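Local structure of sulfoquinovosidase (Escherichia coli, 5AEG) at residues G284-D289 against R535-N540; L331-P336 against G401-F406. The protein hydrolyses sulfoquinovosyl diacylglycerides and simple sulfoquinovosides such as sulfoquinovosyl glycerol, releasing sulfoquinovose for sulfoglycolysis. One frame throughout, in Å; residues are numbered along the deposited sequence.

Interaction 1. Residues G284-D289 against R535-N540; sequences GIWAQD and RTHEGN
The indole of Trp286 meets His537 at its rim and Arg535 over a face. Trp286 CH2 stands 3.4 Å from His537 NE2, and the six-membered ring and the imidazole, with planes 75° apart, form an edge-to-face pair. In both residues CG lies anti to the backbone N, which brings the two rings together. On one indole face the guanidinium makes a cation-pi contact: Arg535 CZ is 4.9 Å from the centroid of the six-membered ring of Trp286, 22° off its normal. A bend in the arginine chain at chi3 (54°) turns the charged group over the ring, while a salt bridge with Asp504 holds NH2. Indole NE1 donates to Ala332 O. His537 is gripped at both nitrogens: Gly539 N donates to ND1 (3.0 Å), tilted from the ring plane, and NE2 hydrogen-bonds water 1 (2.9 Å), which donates to Gln288 OE1 (2.8 Å). The Gln288 amide, perpendicular to the imidazole, sends NE2 to Gln262. An alanine in place of His537 would probably leave the Trp286 edge without its aromatic face and the water without one partner. Gln288 and His537 both bind substrate, within the sugar-binding pocket of a family 31 TIM barrel.

Interaction 2. Residues L331-P336 against G401-F406; sequences LAYINP and GWMADF
Tyr333 donates its hydroxyl to the catalytic nucleophile Asp405 in a short bond, OH to OD2 2.6 Å, using the anti lone pair of the carboxylate oxygen. With Tyr333 CG anti to the backbone N (chi1 175°), the phenol reaches along the strand to the carboxylate, whose plane is turned 80° from the ring and whose OD2 lies at the ring edge. Second-shell support comes from Asn335, whose ND2 donates to Tyr333 OH at 3.2 Å in the plane of its own amide. Asn335 OD1 accepts from Tyr337 N. The other carboxylate oxygen, OD1, makes a salt bridge with Arg455 and takes a weak bond from Phe406 N, so that both oxygens of the nucleophile are held. Leading up to this cluster, four backbone hydrogen bonds (Ala332 N to Gly401 O, Met403 N to Ala332 O, Ile334 N to Met403 O, Asp405 N to Ile334 O) tie the two segments in parallel; the directions of 331-334 and 401-404 differ by 28°. These are neighbouring strands of the TIM barrel, and Asp405 directly follows the second, at the C-terminal end of the barrel where such enzymes carry their catalytic groups. On the face of Tyr333 and Met403, the thioether approaches the ring edge in a Met-aromatic contact, SD to Tyr333 CE2 3.6 Å. At the start of the pair, Leu331 CD2 lies 4.0 Å from Gly401 CA, close to where a beta carbon would stand. On the opposite face Ile334 and Trp402 run side by side toward helices 380-395 and 422-444; Ile334 CG2 meets Trp402 CD1 at 3.7 Å, and Trp402 NE1 bonds Asn437. Past the strands, Pro336 CD packs on Phe406 CB at 3.7 Å.

After the N-terminal beta domain and barrel strand 257-260, the chain enters strand 282-286 and residues 284-289, then passes two short strands and helix 316-325 to reach strand 329-334 with 331-336, and next 401-406, where interaction 2 closes a loop of 64 intervening residues. Only at 535-540 does interaction 1 close its own, with 245 residues between its segments, so interaction 2 is wholly enclosed and the two do not cross. Interaction 2 joins adjacent barrel strands; interaction 1 reaches across strand 257-260, which lies between 282-286 and 534-536. The two meet directly: strands 282-286 and 329-334 are neighbours, with Ile285 O 2.8 Å from Leu331 N, and Trp286 CZ2 packs 3.5 Å from Met403 CE.

Interaction 1. Residues G284-D289 against R535-N540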
loop_
_atom_site.group_PDB
_atom_site.type_symbol
_atom_site.label_atom_id
_atom_site.label_comp_id
_atom_site.label_asym_id
_atom_site.label_seq_id
_atom_site.Cartn_x
_atom_site.Cartn_y
_atom_site.Cartn_z
ATOM N N GLY A 284 -22.363 -6.414 -1.552
ATOM C CA GLY A 284 -21.688 -7.256 -0.550
ATOM C C GLY A 284 -21.880 -6.844 0.874
ATOM O O GLY A 284 -22.196 -5.697 1.172
ATOM N N ILE A 285 -21.590 -7.792 1.735
ATOM C CA ILE A 285 -21.464 -7.642 3.152
ATOM C C ILE A 285 -20.089 -8.167 3.601
ATOM O O ILE A 285 -19.726 -9.311 3.314
ATOM C CB ILE A 285 -22.542 -8.524 3.827
ATOM C CG1 ILE A 285 -23.947 -7.958 3.459
ATOM C CG2 ILE A 285 -22.367 -8.517 5.345
ATOM C CD1 ILE A 285 -25.047 -8.814 3.990
ATOM N N TRP A 286 -19.384 -7.355 4.320
ATOM C CA TRP A 286 -18.026 -7.684 4.809
ATOM C C TRP A 286 -18.168 -7.661 6.354
ATOM O O TRP A 286 -18.446 -6.627 6.954
ATOM C CB TRP A 286 -17.023 -6.595 4.376
ATOM C CG TRP A 286 -15.725 -6.783 5.126
ATOM C CD1 TRP A 286 -14.987 -7.911 5.179
ATOM C CD2 TRP A 286 -15.129 -5.861 6.029
ATOM N NE1 TRP A 286 -13.907 -7.745 6.023
ATOM C CE2 TRP A 286 -13.970 -6.478 6.557
ATOM C CE3 TRP A 286 -15.395 -4.556 6.364
ATOM C CZ2 TRP A 286 -13.164 -5.850 7.521
ATOM C CZ3 TRP A 286 -14.530 -3.905 7.271
ATOM C CH2 TRP A 286 -13.473 -4.573 7.857
ATOM N N ALA A 287 -18.095 -8.842 6.948
ATOM C CA ALA A 287 -18.328 -9.043 8.381
ATOM C C ALA A 287 -17.057 -9.638 8.976
ATOM O O ALA A 287 -16.822 -10.881 8.941
ATOM C CB ALA A 287 -19.514 -10.019 8.595
ATOM N N GLN A 288 -16.212 -8.782 9.505
ATOM C CA GLN A 288 -14.935 -9.283 10.030
ATOM C C GLN A 288 -15.064 -10.183 11.310
ATOM O O GLN A 288 -14.094 -10.921 11.619
ATOM C CB GLN A 288 -13.954 -8.163 10.254
ATOM C CG GLN A 288 -14.355 -7.133 11.304
ATOM C CD GLN A 288 -13.239 -6.135 11.600
ATOM O OE1 GLN A 288 -12.119 -6.236 11.067
ATOM N NE2 GLN A 288 -13.510 -5.248 12.577
ATOM N N ASP A 289 -16.201 -10.081 12.006
ATOM C CA ASP A 289 -16.492 -10.959 13.179
ATOM C C ASP A 289 -17.142 -12.306 12.853
ATOM O O ASP A 289 -17.630 -12.945 13.793
ATOM C CB ASP A 289 -17.290 -10.184 14.309
ATOM C CG ASP A 289 -18.633 -9.751 13.893
ATOM O OD1 ASP A 289 -18.819 -9.569 12.668
ATOM O OD2 ASP A 289 -19.548 -9.634 14.748
ATOM N N ARG A 535 -16.323 0.393 -0.044
ATOM C CA ARG A 535 -16.454 -0.537 1.106
ATOM C C ARG A 535 -16.384 0.290 2.362
ATOM O O ARG A 535 -15.483 1.144 2.475
ATOM C CB ARG A 535 -15.345 -1.606 1.100
ATOM C CG ARG A 535 -15.461 -2.530 2.338
ATOM C CD ARG A 535 -14.306 -3.462 2.493
ATOM N NE ARG A 535 -12.991 -2.739 2.512
ATOM C CZ ARG A 535 -12.539 -2.059 3.556
ATOM N NH1 ARG A 535 -13.252 -1.923 4.702
ATOM N NH2 ARG A 535 -11.364 -1.419 3.501
ATOM N N THR A 536 -17.373 0.106 3.258
ATOM C CA THR A 536 -17.405 0.793 4.507
ATOM C C THR A 536 -16.747 0.016 5.657
ATOM O O THR A 536 -16.331 -1.170 5.502
ATOM C CB THR A 536 -18.855 1.158 4.877
ATOM O OG1 THR A 536 -19.534 0.042 5.393
ATOM C CG2 THR A 536 -19.641 1.727 3.694
ATOM N N HIS A 537 -16.542 0.726 6.737
ATOM C CA HIS A 537 -15.973 0.145 7.964
ATOM C C HIS A 537 -16.679 0.766 9.148
ATOM O O HIS A 537 -16.878 1.979 9.190
ATOM C CB HIS A 537 -14.463 0.465 8.097
ATOM C CG HIS A 537 -13.694 -0.540 8.923
ATOM N ND1 HIS A 537 -14.073 -0.947 10.189
ATOM C CD2 HIS A 537 -12.536 -1.228 8.661
ATOM C CE1 HIS A 537 -13.217 -1.813 10.678
ATOM N NE2 HIS A 537 -12.283 -2.026 9.760
ATOM N N GLU A 538 -17.062 -0.049 10.141
ATOM C CA GLU A 538 -17.610 0.571 11.355
ATOM C C GLU A 538 -16.620 1.367 12.193
ATOM O O GLU A 538 -16.998 2.287 12.926
ATOM C CB GLU A 538 -18.294 -0.470 12.225
ATOM C CG GLU A 538 -19.496 -1.135 11.541
ATOM C CD GLU A 538 -20.231 -2.154 12.459
ATOM O OE1 GLU A 538 -19.641 -2.588 13.481
ATOM O OE2 GLU A 538 -21.402 -2.551 12.108
ATOM N N GLY A 539 -15.326 1.120 12.013
ATOM C CA GLY A 539 -14.259 1.682 12.885
ATOM C C GLY A 539 -14.045 0.834 14.134
ATOM O O GLY A 539 -14.861 -0.047 14.467
ATOM N N ASN A 540 -12.992 1.109 14.874
ATOM C CA ASN A 540 -12.686 0.244 16.036
ATOM C C ASN A 540 -13.668 0.394 17.197
ATOM O O ASN A 540 -13.750 -0.536 18.013
ATOM C CB ASN A 540 -11.273 0.393 16.576
ATOM C CG ASN A 540 -10.943 1.792 16.989
ATOM O OD1 ASN A 540 -10.932 2.666 16.164
ATOM N ND2 ASN A 540 -10.775 2.048 18.296
HETATM O O HOH W 1 -10.424 -4.073 10.495
#

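Interaction 2. Residues L331-P336 against G401-F406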
loop_
_atom_site.group_PDB
_atom_site.type_symbol
_atom_site.label_atom_id
_atom_site.label_comp_id
_atom_site.label_asym_id
_atom_site.label_seq_id
_atom_site.Cartn_x
_atom_site.Cartn_y
_atom_site.Cartn_z
ATOM N N LEU A 331 -18.043 -11.354 2.489
ATOM C CA LEU A 331 -16.589 -11.211 2.673
ATOM C C LEU A 331 -16.189 -11.304 4.131
ATOM O O LEU A 331 -16.870 -10.781 5.028
ATOM C CB LEU A 331 -16.079 -9.889 2.076
ATOM C CG LEU A 331 -16.167 -9.652 0.584
ATOM C CD1 LEU A 331 -17.531 -9.150 0.179
ATOM C CD2 LEU A 331 -15.121 -8.629 0.116
ATOM N N ALA A 332 -15.059 -11.915 4.391
ATOM C CA ALA A 332 -14.627 -12.214 5.771
ATOM C C ALA A 332 -13.284 -11.608 6.100
ATOM O O ALA A 332 -12.981 -10.563 5.591
ATOM C CB ALA A 332 -14.696 -13.731 5.994
ATOM N N TYR A 333 -12.507 -12.195 7.005
ATOM C CA TYR A 333 -11.299 -11.604 7.532
ATOM C C TYR A 333 -10.353 -12.736 7.937
ATOM O O TYR A 333 -10.803 -13.744 8.563
ATOM C CB TYR A 333 -11.622 -10.741 8.768
ATOM C CG TYR A 333 -10.452 -10.163 9.486
ATOM C CD1 TYR A 333 -9.668 -10.949 10.377
ATOM C CD2 TYR A 333 -10.106 -8.840 9.364
ATOM C CE1 TYR A 333 -8.559 -10.406 11.005
ATOM C CE2 TYR A 333 -8.997 -8.294 10.014
ATOM C CZ TYR A 333 -8.219 -9.094 10.827
ATOM O OH TYR A 333 -7.167 -8.593 11.476
ATOM N N ILE A 334 -9.061 -12.506 7.690
ATOM C CA ILE A 334 -7.995 -13.391 8.128
ATOM C C ILE A 334 -6.703 -12.577 8.301
ATOM O O ILE A 334 -6.510 -11.523 7.638
ATOM C CB ILE A 334 -7.820 -14.609 7.177
ATOM C CG1 ILE A 334 -6.776 -15.572 7.790
ATOM C CG2 ILE A 334 -7.374 -14.264 5.768
ATOM C CD1 ILE A 334 -6.830 -16.930 7.137
ATOM N N ASN A 335 -5.839 -13.021 9.227
ATOM C CA ASN A 335 -4.528 -12.476 9.412
ATOM C C ASN A 335 -3.525 -13.628 9.682
ATOM O O ASN A 335 -3.991 -14.776 9.810
ATOM C CB ASN A 335 -4.534 -11.346 10.392
ATOM C CG ASN A 335 -4.613 -11.742 11.826
ATOM O OD1 ASN A 335 -4.011 -12.682 12.276
ATOM N ND2 ASN A 335 -5.268 -10.928 12.589
ATOM N N PRO A 336 -2.227 -13.329 9.736
ATOM C CA PRO A 336 -1.278 -14.451 9.745
ATOM C C PRO A 336 -0.859 -14.820 11.169
ATOM O O PRO A 336 0.222 -15.397 11.351
ATOM C CB PRO A 336 -0.159 -13.909 8.885
ATOM C CG PRO A 336 -0.084 -12.452 9.336
ATOM C CD PRO A 336 -1.503 -12.034 9.629
ATOM N N GLY A 401 -14.634 -12.919 -0.877
ATOM C CA GLY A 401 -13.436 -12.183 -0.598
ATOM C C GLY A 401 -13.246 -12.023 0.862
ATOM O O GLY A 401 -14.041 -12.576 1.642
ATOM N N TRP A 402 -12.205 -11.274 1.237
ATOM C CA TRP A 402 -11.926 -11.035 2.654
ATOM C C TRP A 402 -10.891 -9.967 2.781
ATOM O O TRP A 402 -10.139 -9.738 1.842
ATOM C CB TRP A 402 -11.400 -12.307 3.382
ATOM C CG TRP A 402 -10.303 -13.071 2.626
ATOM C CD1 TRP A 402 -8.903 -12.872 2.711
ATOM C CD2 TRP A 402 -10.483 -14.128 1.715
ATOM N NE1 TRP A 402 -8.256 -13.713 1.878
ATOM C CE2 TRP A 402 -9.174 -14.539 1.282
ATOM C CE3 TRP A 402 -11.610 -14.848 1.274
ATOM C CZ2 TRP A 402 -8.968 -15.572 0.364
ATOM C CZ3 TRP A 402 -11.403 -15.929 0.333
ATOM C CH2 TRP A 402 -10.084 -16.273 -0.088
ATOM N N MET A 403 -10.823 -9.370 3.974
ATOM C CA MET A 403 -9.714 -8.579 4.355
ATOM C C MET A 403 -8.625 -9.559 4.742
ATOM O O MET A 403 -8.887 -10.414 5.582
ATOM C CB MET A 403 -10.061 -7.654 5.529
ATOM C CG MET A 403 -8.927 -6.850 6.113
ATOM S SD MET A 403 -9.334 -5.763 7.478
ATOM C CE MET A 403 -10.077 -4.377 6.623
ATOM N N ALA A 404 -7.437 -9.429 4.114
ATOM C CA ALA A 404 -6.265 -10.212 4.533
ATOM C C ALA A 404 -5.369 -9.229 5.220
ATOM O O ALA A 404 -4.557 -8.501 4.582
ATOM C CB ALA A 404 -5.560 -10.882 3.350
ATOM N N ASP A 405 -5.533 -9.156 6.541
ATOM C CA ASP A 405 -4.965 -8.083 7.324
ATOM C C ASP A 405 -3.542 -8.424 7.815
ATOM O O ASP A 405 -3.126 -9.563 7.741
ATOM C CB ASP A 405 -5.881 -7.857 8.518
ATOM C CG ASP A 405 -5.706 -6.525 9.209
ATOM O OD1 ASP A 405 -5.009 -5.569 8.735
ATOM O OD2 ASP A 405 -6.326 -6.393 10.287
ATOM N N PHE A 406 -2.870 -7.411 8.343
ATOM C CA PHE A 406 -1.536 -7.494 8.917
ATOM C C PHE A 406 -0.451 -7.969 7.927
ATOM O O PHE A 406 -0.631 -7.794 6.720
ATOM C CB PHE A 406 -1.561 -8.368 10.207
ATOM C CG PHE A 406 -2.101 -7.677 11.364
ATOM C CD1 PHE A 406 -1.245 -6.973 12.211
ATOM C CD2 PHE A 406 -3.430 -7.828 11.712
ATOM C CE1 PHE A 406 -1.748 -6.295 13.335
ATOM C CE2 PHE A 406 -3.937 -7.135 12.798
ATOM C CZ PHE A 406 -3.090 -6.393 13.630
#